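Long-range contacts in HAD hydrolase, family IA, variant 3 (Entamoeba histolytica, PDB 6W04), which probably acts as a magnesium-dependent hydrolase of the haloacid dehalogenase (HAD) family, with a natural substrate that is not established: residues V4-N9 / I165-T170; T106-S111 / P147-K152; L12-P17 / I185-E190. All blocks are in the same frame, centred on the assembly; numbering follows the deposited sequence.

Contact 1 of 3, residues V4-N9 / I165-T170; sequences VLFDFN and IVFEDT. With MG (magnesium ion), chain B; SO4 (sulfate ion), chain D.
Leu5 and Phe167 lie in a parallel strand pair, 4-7 beside 165-168, whose directions differ by 13°. Leu5 N donates to Ile165 O (2.7 Å), Phe167 N to Leu5 O, and Asp7 N to Phe167 O. On the face bearing Val4, Phe6 and Phe167, the two rings lie side by side, their planes 15° apart but slid so that they barely overlap. Val4 CG1, anti to its backbone N (chi1 178°), comes in at the edge of the Phe167 ring, 3.6 Å from CE1. On the other face Leu5 CB meets Val166 CG2 at 3.9 Å. At the C-terminal ends of the two strands, the segments share a magnesium ion. Asp7 OD2, Asn9 O and Asp169 OD2 each bind it at 2.1 Å, together with two waters and O1 of a 1,2-ethanediol. Here Glu168 stands in the second shell: its OE1 accepts from a metal-bound water (2.6 Å) and, through the anti lone pair, from Asp169 N. Lys144 NZ forms salt bridges to both Asp7 OD1 and Glu168 OE2, and Tyr150 OH hydrogen-bonds the latter. Asp7 OD2 and Asp169 OD2 sit just 2.8 Å apart, bridged by the metal. Asp7 is thus fixed there, consistent with the aspartate nucleophile of HAD enzymes.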
ATOM      1  N   VAL A   4      -0.407  14.763   3.103  1.00 38.00           N
ATOM      2  CA  VAL A   4      -1.121  13.527   2.800  1.00 36.48           C
ATOM      3  C   VAL A   4      -0.095  12.449   2.491  1.00 40.12           C
ATOM      4  O   VAL A   4       0.803  12.660   1.669  1.00 35.30           O
ATOM      5  CB  VAL A   4      -2.074  13.695   1.604  1.00 39.06           C
ATOM      6  CG1 VAL A   4      -2.767  12.372   1.286  1.00 35.02           C
ATOM      7  CG2 VAL A   4      -3.054  14.823   1.857  1.00 46.36           C
ATOM      8  N   LEU A   5      -0.235  11.290   3.125  1.00 34.13           N
ATOM      9  CA  LEU A   5       0.675  10.171   2.887  1.00 33.57           C
ATOM     10  C   LEU A   5      -0.142   9.061   2.245  1.00 35.89           C
ATOM     11  O   LEU A   5      -1.056   8.522   2.880  1.00 33.47           O
ATOM     12  CB  LEU A   5       1.323   9.713   4.197  1.00 35.16           C
ATOM     13  CG  LEU A   5       1.823  10.878   5.071  1.00 41.85           C
ATOM     14  CD1 LEU A   5       2.393  10.385   6.419  1.00 37.78           C
ATOM     15  CD2 LEU A   5       2.850  11.730   4.292  1.00 40.77           C
ATOM     16  N   PHE A   6       0.147   8.746   0.978  1.00 30.09           N
ATOM     17  CA  PHE A   6      -0.567   7.680   0.273  1.00 34.52           C
ATOM     18  C   PHE A   6       0.171   6.344   0.364  1.00 30.78           C
ATOM     19  O   PHE A   6       1.327   6.233  -0.068  1.00 29.35           O
ATOM     20  CB  PHE A   6      -0.732   7.990  -1.215  1.00 33.01           C
ATOM     21  CG  PHE A   6      -1.541   9.229  -1.529  1.00 28.40           C
ATOM     22  CD1 PHE A   6      -2.906   9.135  -1.758  1.00 31.92           C
ATOM     23  CD2 PHE A   6      -0.913  10.454  -1.706  1.00 33.67           C
ATOM     24  CE1 PHE A   6      -3.658  10.267  -2.108  1.00 34.85           C
ATOM     25  CE2 PHE A   6      -1.657  11.599  -2.032  1.00 39.32           C
ATOM     26  CZ  PHE A   6      -3.017  11.498  -2.242  1.00 37.25           C
ATOM     27  N   ASP A   7      -0.533   5.314   0.823  1.00 27.57           N
ATOM     28  CA  ASP A   7      -0.109   3.946   0.525  1.00 29.04           C
ATOM     29  C   ASP A   7      -0.262   3.702  -0.965  1.00 32.35           C
ATOM     30  O   ASP A   7      -1.037   4.383  -1.638  1.00 30.73           O
ATOM     31  CB  ASP A   7      -0.963   2.952   1.302  1.00 24.95           C
ATOM     32  CG  ASP A   7      -0.588   1.516   1.037  1.00 35.70           C
ATOM     33  OD1 ASP A   7       0.619   1.191   1.079  1.00 31.60           O
ATOM     34  OD2 ASP A   7      -1.511   0.706   0.816  1.00 34.18           O
ATOM     35  N   PHE A   8       0.463   2.722  -1.506  1.00 28.02           N
ATOM     36  CA  PHE A   8       0.383   2.502  -2.947  1.00 27.79           C
ATOM     37  C   PHE A   8      -0.430   1.261  -3.301  1.00 29.84           C
ATOM     38  O   PHE A   8      -1.534   1.395  -3.843  1.00 28.61           O
ATOM     39  CB  PHE A   8       1.769   2.476  -3.576  1.00 28.38           C
ATOM     40  CG  PHE A   8       1.718   2.592  -5.072  1.00 29.55           C
ATOM     41  CD1 PHE A   8       1.591   3.836  -5.674  1.00 30.40           C
ATOM     42  CD2 PHE A   8       1.696   1.456  -5.865  1.00 30.51           C
ATOM     43  CE1 PHE A   8       1.496   3.955  -7.050  1.00 31.88           C
ATOM     44  CE2 PHE A   8       1.616   1.565  -7.242  1.00 33.64           C
ATOM     45  CZ  PHE A   8       1.510   2.814  -7.830  1.00 31.30           C
ATOM     46  N   ASN A   9       0.064   0.053  -2.998  1.00 29.57           N
ATOM     47  CA  ASN A   9      -0.634  -1.175  -3.375  1.00 27.50           C
ATOM     48  C   ASN A   9      -1.971  -1.292  -2.654  1.00 28.73           C
ATOM     49  O   ASN A   9      -2.036  -1.229  -1.426  1.00 29.86           O
ATOM     50  CB  ASN A   9       0.237  -2.385  -3.040  1.00 29.11           C
ATOM     51  CG  ASN A   9       1.592  -2.304  -3.701  1.00 40.31           C
ATOM     52  OD1 ASN A   9       2.599  -1.957  -3.071  1.00 39.40           O
ATOM     53  ND2 ASN A   9       1.616  -2.578  -4.995  1.00 35.80           N
ATOM     54  N   ILE A 165      -2.815  13.163   6.959  1.00 44.45           N
ATOM     55  CA  ILE A 165      -3.760  12.152   6.506  1.00 40.24           C
ATOM     56  C   ILE A 165      -2.985  10.998   5.882  1.00 39.37           C
ATOM     57  O   ILE A 165      -2.033  11.210   5.123  1.00 38.56           O
ATOM     58  CB  ILE A 165      -4.758  12.752   5.497  1.00 41.34           C
ATOM     59  CG1 ILE A 165      -5.657  13.767   6.199  1.00 41.84           C
ATOM     60  CG2 ILE A 165      -5.562  11.644   4.838  1.00 35.39           C
ATOM     61  CD1 ILE A 165      -6.649  13.143   7.211  1.00 44.95           C
ATOM     62  N   VAL A 166      -3.388   9.768   6.213  1.00 34.45           N
ATOM     63  CA  VAL A 166      -2.894   8.559   5.579  1.00 31.44           C
ATOM     64  C   VAL A 166      -4.072   7.841   4.934  1.00 34.65           C
ATOM     65  O   VAL A 166      -5.098   7.623   5.586  1.00 40.11           O
ATOM     66  CB  VAL A 166      -2.181   7.639   6.585  1.00 33.10           C
ATOM     67  CG1 VAL A 166      -1.856   6.284   5.928  1.00 30.32           C
ATOM     68  CG2 VAL A 166      -0.925   8.325   7.109  1.00 35.74           C
ATOM     69  N   PHE A 167      -3.933   7.509   3.648  1.00 30.93           N
ATOM     70  CA  PHE A 167      -4.871   6.653   2.926  1.00 31.55           C
ATOM     71  C   PHE A 167      -4.301   5.238   2.912  1.00 34.93           C
ATOM     72  O   PHE A 167      -3.161   5.037   2.491  1.00 33.22           O
ATOM     73  CB  PHE A 167      -5.080   7.135   1.489  1.00 28.67           C
ATOM     74  CG  PHE A 167      -5.894   8.420   1.380  1.00 32.48           C
ATOM     75  CD1 PHE A 167      -5.279   9.628   1.102  1.00 35.00           C
ATOM     76  CD2 PHE A 167      -7.270   8.391   1.514  1.00 32.12           C
ATOM     77  CE1 PHE A 167      -6.022  10.806   0.965  1.00 34.73           C
ATOM     78  CE2 PHE A 167      -8.031   9.557   1.401  1.00 35.96           C
ATOM     79  CZ  PHE A 167      -7.398  10.765   1.124  1.00 46.82           C
ATOM     80  N   GLU A 168      -5.087   4.271   3.369  1.00 31.96           N
ATOM     81  CA  GLU A 168      -4.583   2.914   3.535  1.00 30.17           C
ATOM     82  C   GLU A 168      -5.715   1.941   3.245  1.00 34.71           C
ATOM     83  O   GLU A 168      -6.890   2.294   3.370  1.00 35.15           O
ATOM     84  CB  GLU A 168      -4.042   2.698   4.954  1.00 31.07           C
ATOM     85  CG  GLU A 168      -2.564   2.865   5.084  1.00 26.30           C
ATOM     86  CD  GLU A 168      -1.817   1.663   4.537  1.00 39.16           C
ATOM     87  OE1 GLU A 168      -2.478   0.735   3.988  1.00 34.00           O
ATOM     88  OE2 GLU A 168      -0.573   1.649   4.670  1.00 32.20           O
ATOM     89  N   ASP A 169      -5.353   0.701   2.866  1.00 30.25           N
ATOM     90  CA  ASP A 169      -6.348  -0.302   2.475  1.00 31.45           C
ATOM     91  C   ASP A 169      -6.326  -1.574   3.312  1.00 33.97           C
ATOM     92  O   ASP A 169      -7.169  -2.453   3.086  1.00 35.73           O
ATOM     93  CB  ASP A 169      -6.181  -0.698   0.999  1.00 26.13           C
ATOM     94  CG  ASP A 169      -4.898  -1.470   0.736  1.00 29.57           C
ATOM     95  OD1 ASP A 169      -4.973  -2.621   0.244  1.00 31.29           O
ATOM     96  OD2 ASP A 169      -3.809  -0.914   1.006  1.00 33.40           O
ATOM     97  N   THR A 170      -5.395  -1.713   4.256  1.00 30.42           N
ATOM     98  CA  THR A 170      -5.284  -2.935   5.039  1.00 30.24           C
ATOM     99  C   THR A 170      -5.317  -2.638   6.529  1.00 30.40           C
ATOM    100  O   THR A 170      -5.058  -1.515   6.973  1.00 28.70           O
ATOM    101  CB  THR A 170      -3.981  -3.688   4.748  1.00 34.07           C
ATOM    102  OG1 THR A 170      -2.882  -2.855   5.143  1.00 32.82           O
ATOM    103  CG2 THR A 170      -3.881  -4.032   3.252  1.00 32.38           C
TER
HETATM  104 MG    MG B 301      -1.789  -1.326   0.670  1.00 28.64          MG
HETATM  105  S   SO4 D 303       0.518  -4.581   4.712  0.83 81.01           S
HETATM  106  O1  SO4 D 303      -0.382  -5.706   4.463  0.83 86.66           O
HETATM  107  O2  SO4 D 303      -0.186  -3.326   4.455  0.83 69.12           O
HETATM  108  O3  SO4 D 303       1.694  -4.674   3.859  0.83 89.62           O
HETATM  109  O4  SO4 D 303       0.974  -4.637   6.093  0.83 88.74           O
HETATM  110  O   HOH W   1      -1.430  -1.270   2.772  1.00 29.29           O
HETATM  111  O   HOH W   2      -2.436  -3.411   0.358  1.00 30.53           O

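Contact 2 of 3, residues T106-S111 / P147-K152; sequences TIATSS and PDIYLK. With EDO (1,2-ethanediol), chain C.
The Tyr150 ring meets Ala108 CB obliquely, with CE1 as the nearest ring atom at 3.8 Å, while one of its faces carries Ile149 CG2 3.8 Å above the plane, displaced toward the rim. Ile149 is the second bridge to the strand. Its CG1, anti to the backbone N (chi1 -165°), lies 3.9 Å from Ala108 CB, and CD1 runs on to end 3.3 Å from Thr109 O. The small Ala108 methyl is thus touched by two successive helix residues, and the axes of strand 106-109 and helix 148-152 can approach to 8.9 Å, running nearly antiparallel at 160°. This is helix-on-sheet packing of the Rossmann-like HAD core. Past Ala108 the chain becomes polar: Thr109 OG1 accepts from Ser111 N at 3.0 Å, forming an ST turn, Ser111 OG reaches Asn9 OD1, and Ser110 OG hydrogen-bonds O2 of a 1,2-ethanediol at 2.9 Å. That diol, probably from the crystallisation liquor, is also bound by Lys144. Across the contact itself the chemistry is almost wholly apolar, yet Tyr150 carries its hydroxyl onward to Glu168 OE2. The apolar seat on Ala108 probably helps to hold that hydroxyl against Glu168, in the second shell of the magnesium.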
ATOM      1  N   THR A 106       3.146  12.490  -0.365  1.00 35.83           N
ATOM      2  CA  THR A 106       4.063  11.518  -0.931  1.00 34.55           C
ATOM      3  C   THR A 106       3.460  10.128  -0.796  1.00 34.34           C
ATOM      4  O   THR A 106       2.405   9.937  -0.180  1.00 32.96           O
ATOM      5  CB  THR A 106       5.441  11.582  -0.258  1.00 33.62           C
ATOM      6  OG1 THR A 106       6.361  10.803  -1.035  1.00 36.45           O
ATOM      7  CG2 THR A 106       5.394  11.019   1.191  1.00 31.67           C
ATOM      8  N   ILE A 107       4.169   9.163  -1.365  1.00 28.89           N
ATOM      9  CA  ILE A 107       3.819   7.752  -1.327  1.00 29.94           C
ATOM     10  C   ILE A 107       4.697   7.047  -0.305  1.00 34.27           C
ATOM     11  O   ILE A 107       5.903   7.326  -0.202  1.00 34.16           O
ATOM     12  CB  ILE A 107       3.993   7.120  -2.718  1.00 30.86           C
ATOM     13  CG1 ILE A 107       2.880   7.581  -3.658  1.00 29.43           C
ATOM     14  CG2 ILE A 107       4.019   5.569  -2.600  1.00 33.81           C
ATOM     15  CD1 ILE A 107       3.191   7.325  -5.173  1.00 27.89           C
ATOM     16  N   ALA A 108       4.090   6.136   0.461  1.00 25.95           N
ATOM     17  CA  ALA A 108       4.810   5.165   1.273  1.00 29.29           C
ATOM     18  C   ALA A 108       4.315   3.785   0.863  1.00 42.23           C
ATOM     19  O   ALA A 108       3.108   3.580   0.700  1.00 47.87           O
ATOM     20  CB  ALA A 108       4.585   5.404   2.764  1.00 29.17           C
ATOM     21  N   THR A 109       5.227   2.848   0.657  1.00 33.48           N
ATOM     22  CA  THR A 109       4.803   1.520   0.263  1.00 32.48           C
ATOM     23  C   THR A 109       5.691   0.495   0.946  1.00 37.66           C
ATOM     24  O   THR A 109       6.863   0.759   1.224  1.00 34.53           O
ATOM     25  CB  THR A 109       4.840   1.358  -1.276  1.00 31.60           C
ATOM     26  OG1 THR A 109       4.565  -0.000  -1.640  1.00 34.15           O
ATOM     27  CG2 THR A 109       6.184   1.755  -1.840  1.00 31.98           C
ATOM     28  N   SER A 110       5.116  -0.677   1.218  1.00 31.68           N
ATOM     29  CA  SER A 110       5.893  -1.822   1.674  1.00 32.22           C
ATOM     30  C   SER A 110       6.685  -2.465   0.551  1.00 30.10           C
ATOM     31  O   SER A 110       7.501  -3.351   0.823  1.00 32.92           O
ATOM     32  CB  SER A 110       4.994  -2.897   2.283  1.00 38.32           C
ATOM     33  OG  SER A 110       4.230  -2.416   3.368  1.00 56.28           O
ATOM     34  N   SER A 111       6.438  -2.074  -0.695  1.00 29.72           N
ATOM     35  CA  SER A 111       7.111  -2.703  -1.826  1.00 31.20           C
ATOM     36  C   SER A 111       8.611  -2.440  -1.774  1.00 28.49           C
ATOM     37  O   SER A 111       9.055  -1.383  -1.319  1.00 29.88           O
ATOM     38  CB  SER A 111       6.542  -2.164  -3.149  1.00 29.44           C
ATOM     39  OG  SER A 111       5.193  -2.596  -3.350  1.00 40.85           O
ATOM     40  N   PRO A 147       4.909   1.749  13.221  1.00 36.39           N
ATOM     41  CA  PRO A 147       4.735   3.133  12.732  1.00 36.58           C
ATOM     42  C   PRO A 147       5.841   3.626  11.810  1.00 36.59           C
ATOM     43  O   PRO A 147       5.662   4.672  11.165  1.00 41.16           O
ATOM     44  CB  PRO A 147       4.722   3.965  14.025  1.00 38.07           C
ATOM     45  CG  PRO A 147       5.482   3.121  15.035  1.00 44.67           C
ATOM     46  CD  PRO A 147       5.093   1.697  14.689  1.00 41.88           C
ATOM     47  N   ASP A 148       6.965   2.915  11.728  1.00 38.98           N
ATOM     48  CA  ASP A 148       8.190   3.478  11.157  1.00 35.71           C
ATOM     49  C   ASP A 148       7.963   4.106   9.781  1.00 43.76           C
ATOM     50  O   ASP A 148       8.415   5.224   9.519  1.00 44.99           O
ATOM     51  CB  ASP A 148       9.260   2.395  11.064  1.00 38.54           C
ATOM     52  CG  ASP A 148       9.522   1.712  12.389  1.00 55.42           C
ATOM     53  OD1 ASP A 148       8.687   1.844  13.309  1.00 49.01           O
ATOM     54  OD2 ASP A 148      10.567   1.037  12.500  1.00 59.40           O
ATOM     55  N   ILE A 149       7.267   3.401   8.881  1.00 32.64           N
ATOM     56  CA  ILE A 149       7.183   3.888   7.501  1.00 31.74           C
ATOM     57  C   ILE A 149       6.490   5.247   7.418  1.00 31.27           C
ATOM     58  O   ILE A 149       6.847   6.078   6.568  1.00 33.36           O
ATOM     59  CB  ILE A 149       6.500   2.841   6.589  1.00 35.66           C
ATOM     60  CG1 ILE A 149       6.751   3.173   5.120  1.00 35.86           C
ATOM     61  CG2 ILE A 149       4.974   2.737   6.831  1.00 29.31           C
ATOM     62  CD1 ILE A 149       6.237   2.086   4.187  1.00 36.05           C
ATOM     63  N   TYR A 150       5.520   5.525   8.293  1.00 29.13           N
ATOM     64  CA  TYR A 150       4.824   6.804   8.168  1.00 33.88           C
ATOM     65  C   TYR A 150       5.544   7.938   8.891  1.00 43.87           C
ATOM     66  O   TYR A 150       5.487   9.085   8.429  1.00 45.47           O
ATOM     67  CB  TYR A 150       3.360   6.677   8.640  1.00 30.83           C
ATOM     68  CG  TYR A 150       2.546   5.949   7.592  1.00 34.06           C
ATOM     69  CD1 TYR A 150       2.495   6.434   6.287  1.00 30.11           C
ATOM     70  CD2 TYR A 150       1.882   4.753   7.881  1.00 35.53           C
ATOM     71  CE1 TYR A 150       1.790   5.775   5.298  1.00 32.21           C
ATOM     72  CE2 TYR A 150       1.161   4.072   6.883  1.00 36.10           C
ATOM     73  CZ  TYR A 150       1.135   4.584   5.589  1.00 35.13           C
ATOM     74  OH  TYR A 150       0.432   3.946   4.575  1.00 32.77           O
ATOM     75  N   LEU A 151       6.231   7.645  10.002  1.00 43.82           N
ATOM     76  CA  LEU A 151       7.150   8.627  10.578  1.00 39.54           C
ATOM     77  C   LEU A 151       8.228   9.007   9.579  1.00 42.21           C
ATOM     78  O   LEU A 151       8.614  10.180   9.468  1.00 43.43           O
ATOM     79  CB  LEU A 151       7.788   8.066  11.843  1.00 41.45           C
ATOM     80  CG  LEU A 151       6.766   7.677  12.904  1.00 43.46           C
ATOM     81  CD1 LEU A 151       7.447   6.975  14.068  1.00 38.41           C
ATOM     82  CD2 LEU A 151       6.015   8.919  13.359  1.00 49.61           C
ATOM     83  N   LYS A 152       8.736   8.016   8.847  1.00 39.50           N
ATOM     84  CA  LYS A 152       9.750   8.267   7.832  1.00 37.75           C
ATOM     85  C   LYS A 152       9.219   9.201   6.747  1.00 43.28           C
ATOM     86  O   LYS A 152       9.907  10.146   6.333  1.00 39.11           O
ATOM     87  CB  LYS A 152      10.189   6.924   7.249  1.00 41.14           C
ATOM     88  CG  LYS A 152      11.463   6.909   6.472  1.00 38.67           C
ATOM     89  CD  LYS A 152      11.976   5.462   6.353  1.00 43.30           C
ATOM     90  CE  LYS A 152      13.158   5.337   5.365  1.00 48.40           C
ATOM     91  NZ  LYS A 152      14.408   5.984   5.865  1.00 51.01           N
TER
HETATM   92  C1  EDO C 302       0.600  -3.246   0.469  1.00 53.61           C
HETATM   93  O1  EDO C 302       0.168  -1.892   0.471  1.00 34.61           O
HETATM   94  C2  EDO C 302       1.872  -3.184   1.243  1.00 50.47           C
HETATM   95  O2  EDO C 302       1.627  -2.179   2.223  1.00 51.02           O

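Contact 3 of 3, residues L12-P17 / I185-E190; sequences LIFDTP and IGIASE
Phe14 and Ser189 bring together two loops of the HAD fold: the one that follows strand 3-7 and leads into helix 16-31, where the helices of the probable cap region begin, and the one that follows strand 183-187 of the Rossmann-like sheet. The contact thus joins the connection to that region with a loop near the metal-binding Asp169, which Ser189 also touches. Each loop bends through an inverse gamma turn, centred on Phe14 in one and on Ala188 in the other.

The aromatic interaction is a CH-pi contact of nearly ideal geometry. Ser189 CB stands 3.5 Å from the centroid of the Phe14 ring and just 4° off the ring normal, so it sits over the middle of the face and is almost equidistant from all six carbons. The serine hydroxyl is used elsewhere: OG, set between the backbone N and the carbonyl carbon (chi1 58°), bonds to Gly10 O and ties this loop to the start of the other one.

Apolar packing continues at the far end of the ring, where Ile187 CG2 approaches CZ obliquely at 4.0 Å and the two side chains cross at about a right angle. Ile187 itself rests on Phe167 of the neighbouring strand, which joins the loop contact to the sheet.

Nearer the surface, Thr16 and Glu190 reach toward each other tip to tip, in van der Waals contact. A bend at chi2 (-65°) accompanies the approach of Glu190 CD to 3.7 Å from Thr16 CG2, and Glu190 CG lies equally far from Thr16 OG1. In the first turn of helix 16-31, Pro17 adds a looser touch, its CD 4.2 Å from Glu190 OE2.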
ATOM      1  N   LEU A  12      -3.595   3.254  -4.153  1.00 29.51           N
ATOM      2  CA  LEU A  12      -3.519   4.032  -5.387  1.00 30.69           C
ATOM      3  C   LEU A  12      -3.733   3.189  -6.636  1.00 33.15           C
ATOM      4  O   LEU A  12      -4.169   3.725  -7.666  1.00 32.58           O
ATOM      5  CB  LEU A  12      -2.168   4.756  -5.478  1.00 27.00           C
ATOM      6  CG  LEU A  12      -2.083   6.033  -4.634  1.00 33.58           C
ATOM      7  CD1 LEU A  12      -0.681   6.619  -4.650  1.00 30.45           C
ATOM      8  CD2 LEU A  12      -3.114   7.099  -5.115  1.00 29.03           C
ATOM      9  N   ILE A  13      -3.432   1.891  -6.588  1.00 30.41           N
ATOM     10  CA  ILE A  13      -3.826   0.960  -7.642  1.00 31.30           C
ATOM     11  C   ILE A  13      -4.513  -0.244  -7.000  1.00 35.06           C
ATOM     12  O   ILE A  13      -4.127  -0.680  -5.915  1.00 26.39           O
ATOM     13  CB  ILE A  13      -2.622   0.516  -8.507  1.00 29.70           C
ATOM     14  CG1 ILE A  13      -1.546  -0.218  -7.681  1.00 25.93           C
ATOM     15  CG2 ILE A  13      -2.002   1.715  -9.246  1.00 22.19           C
ATOM     16  CD1 ILE A  13      -0.430  -0.859  -8.597  1.00 29.26           C
ATOM     17  N   PHE A  14      -5.551  -0.771  -7.654  1.00 26.70           N
ATOM     18  CA  PHE A  14      -6.281  -1.910  -7.084  1.00 27.92           C
ATOM     19  C   PHE A  14      -5.654  -3.181  -7.655  1.00 24.81           C
ATOM     20  O   PHE A  14      -6.179  -3.814  -8.566  1.00 30.42           O
ATOM     21  CB  PHE A  14      -7.778  -1.812  -7.375  1.00 28.09           C
ATOM     22  CG  PHE A  14      -8.503  -0.740  -6.573  1.00 30.84           C
ATOM     23  CD1 PHE A  14      -7.805   0.299  -5.961  1.00 34.46           C
ATOM     24  CD2 PHE A  14      -9.890  -0.791  -6.421  1.00 37.55           C
ATOM     25  CE1 PHE A  14      -8.472   1.291  -5.232  1.00 35.61           C
ATOM     26  CE2 PHE A  14     -10.568   0.199  -5.687  1.00 45.44           C
ATOM     27  CZ  PHE A  14      -9.854   1.243  -5.093  1.00 40.99           C
ATOM     28  N   ASP A  15      -4.486  -3.544  -7.115  1.00 24.36           N
ATOM     29  CA  ASP A  15      -3.698  -4.657  -7.643  1.00 22.66           C
ATOM     30  C   ASP A  15      -3.792  -5.914  -6.796  1.00 25.08           C
ATOM     31  O   ASP A  15      -3.072  -6.881  -7.059  1.00 28.10           O
ATOM     32  CB  ASP A  15      -2.227  -4.244  -7.806  1.00 27.59           C
ATOM     33  CG  ASP A  15      -1.569  -3.831  -6.481  1.00 31.15           C
ATOM     34  OD1 ASP A  15      -2.287  -3.495  -5.510  1.00 30.94           O
ATOM     35  OD2 ASP A  15      -0.323  -3.842  -6.414  1.00 29.52           O
ATOM     36  N   THR A  16      -4.679  -5.956  -5.805  1.00 24.13           N
ATOM     37  CA  THR A  16      -4.782  -7.189  -5.031  1.00 22.97           C
ATOM     38  C   THR A  16      -5.120  -8.409  -5.893  1.00 28.88           C
ATOM     39  O   THR A  16      -4.466  -9.454  -5.707  1.00 28.48           O
ATOM     40  CB  THR A  16      -5.783  -7.006  -3.885  1.00 30.23           C
ATOM     41  OG1 THR A  16      -5.300  -5.965  -3.029  1.00 33.27           O
ATOM     42  CG2 THR A  16      -5.915  -8.331  -3.082  1.00 34.21           C
ATOM     43  N   PRO A  17      -6.075  -8.360  -6.836  1.00 28.23           N
ATOM     44  CA  PRO A  17      -6.320  -9.561  -7.654  1.00 29.67           C
ATOM     45  C   PRO A  17      -5.083 -10.033  -8.393  1.00 31.35           C
ATOM     46  O   PRO A  17      -4.843 -11.248  -8.491  1.00 29.55           O
ATOM     47  CB  PRO A  17      -7.436  -9.114  -8.610  1.00 34.85           C
ATOM     48  CG  PRO A  17      -8.200  -8.068  -7.824  1.00 34.23           C
ATOM     49  CD  PRO A  17      -7.062  -7.297  -7.129  1.00 31.04           C
ATOM     50  N   ILE A 185      -7.634   7.333   6.584  1.00 33.91           N
ATOM     51  CA  ILE A 185      -8.866   7.218   5.806  1.00 39.49           C
ATOM     52  C   ILE A 185      -8.753   5.925   5.006  1.00 38.38           C
ATOM     53  O   ILE A 185      -7.787   5.736   4.257  1.00 35.53           O
ATOM     54  CB  ILE A 185      -9.087   8.429   4.883  1.00 40.51           C
ATOM     55  CG1 ILE A 185      -9.210   9.719   5.713  1.00 40.94           C
ATOM     56  CG2 ILE A 185     -10.308   8.200   3.985  1.00 40.75           C
ATOM     57  CD1 ILE A 185      -9.413  11.016   4.889  1.00 41.26           C
ATOM     58  N   GLY A 186      -9.712   5.020   5.194  1.00 38.22           N
ATOM     59  CA  GLY A 186      -9.624   3.721   4.548  1.00 35.52           C
ATOM     60  C   GLY A 186     -10.024   3.812   3.085  1.00 38.05           C
ATOM     61  O   GLY A 186     -10.876   4.616   2.700  1.00 33.67           O
ATOM     62  N   ILE A 187      -9.354   3.004   2.256  1.00 34.08           N
ATOM     63  CA  ILE A 187      -9.720   2.827   0.854  1.00 31.14           C
ATOM     64  C   ILE A 187     -10.338   1.444   0.719  1.00 34.99           C
ATOM     65  O   ILE A 187      -9.683   0.433   1.009  1.00 30.38           O
ATOM     66  CB  ILE A 187      -8.516   2.991  -0.088  1.00 29.26           C
ATOM     67  CG1 ILE A 187      -7.996   4.438  -0.075  1.00 34.63           C
ATOM     68  CG2 ILE A 187      -8.908   2.608  -1.501  1.00 30.75           C
ATOM     69  CD1 ILE A 187      -9.025   5.483  -0.498  1.00 34.45           C
ATOM     70  N   ALA A 188     -11.602   1.391   0.278  1.00 32.39           N
ATOM     71  CA  ALA A 188     -12.361   0.134   0.255  1.00 37.34           C
ATOM     72  C   ALA A 188     -12.077  -0.689  -1.012  1.00 38.29           C
ATOM     73  O   ALA A 188     -12.971  -1.049  -1.777  1.00 38.23           O
ATOM     74  CB  ALA A 188     -13.855   0.429   0.402  1.00 35.70           C
ATOM     75  N   SER A 189     -10.803  -1.017  -1.226  1.00 38.95           N
ATOM     76  CA  SER A 189     -10.477  -1.820  -2.403  1.00 35.62           C
ATOM     77  C   SER A 189     -10.688  -3.308  -2.163  1.00 33.46           C
ATOM     78  O   SER A 189     -11.023  -4.036  -3.100  1.00 40.31           O
ATOM     79  CB  SER A 189      -9.033  -1.581  -2.853  1.00 31.50           C
ATOM     80  OG  SER A 189      -8.132  -1.892  -1.802  1.00 33.27           O
ATOM     81  N   GLU A 190     -10.472  -3.782  -0.947  1.00 35.55           N
ATOM     82  CA  GLU A 190     -10.736  -5.172  -0.594  1.00 36.58           C
ATOM     83  C   GLU A 190     -11.682  -5.315   0.586  1.00 42.47           C
ATOM     84  O   GLU A 190     -12.594  -6.142   0.550  1.00 38.95           O
ATOM     85  CB  GLU A 190      -9.411  -5.903  -0.294  1.00 43.10           C
ATOM     86  CG  GLU A 190      -8.658  -6.293  -1.565  1.00 47.37           C
ATOM     87  CD  GLU A 190      -9.418  -7.320  -2.408  1.00 62.05           C
ATOM     88  OE1 GLU A 190      -9.936  -8.297  -1.818  1.00 65.76           O
ATOM     89  OE2 GLU A 190      -9.497  -7.150  -3.653  1.00 51.83           O
TER

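How the contacts relate
All three contacts lie on or against one parallel sheet, near its C-terminal edge, where the magnesium lies. Contact 1 joins the central strands 3-7 and 164-168. Contact 2 involves strand 105-112, next to 3-7, and the helix 148-157 that precedes 164-168; contact 3 lies by strand 183-187, on the other side of 164-168. The centres of contacts 2 and 3 are each about 9 Å from that of contact 1 and about 16 Å from each other. Along the chain contacts 1 and 3 interlock, with both segments of contact 2 falling between theirs. Asn9 ties the three together through Asp15 and Ser111, beside the metal it binds.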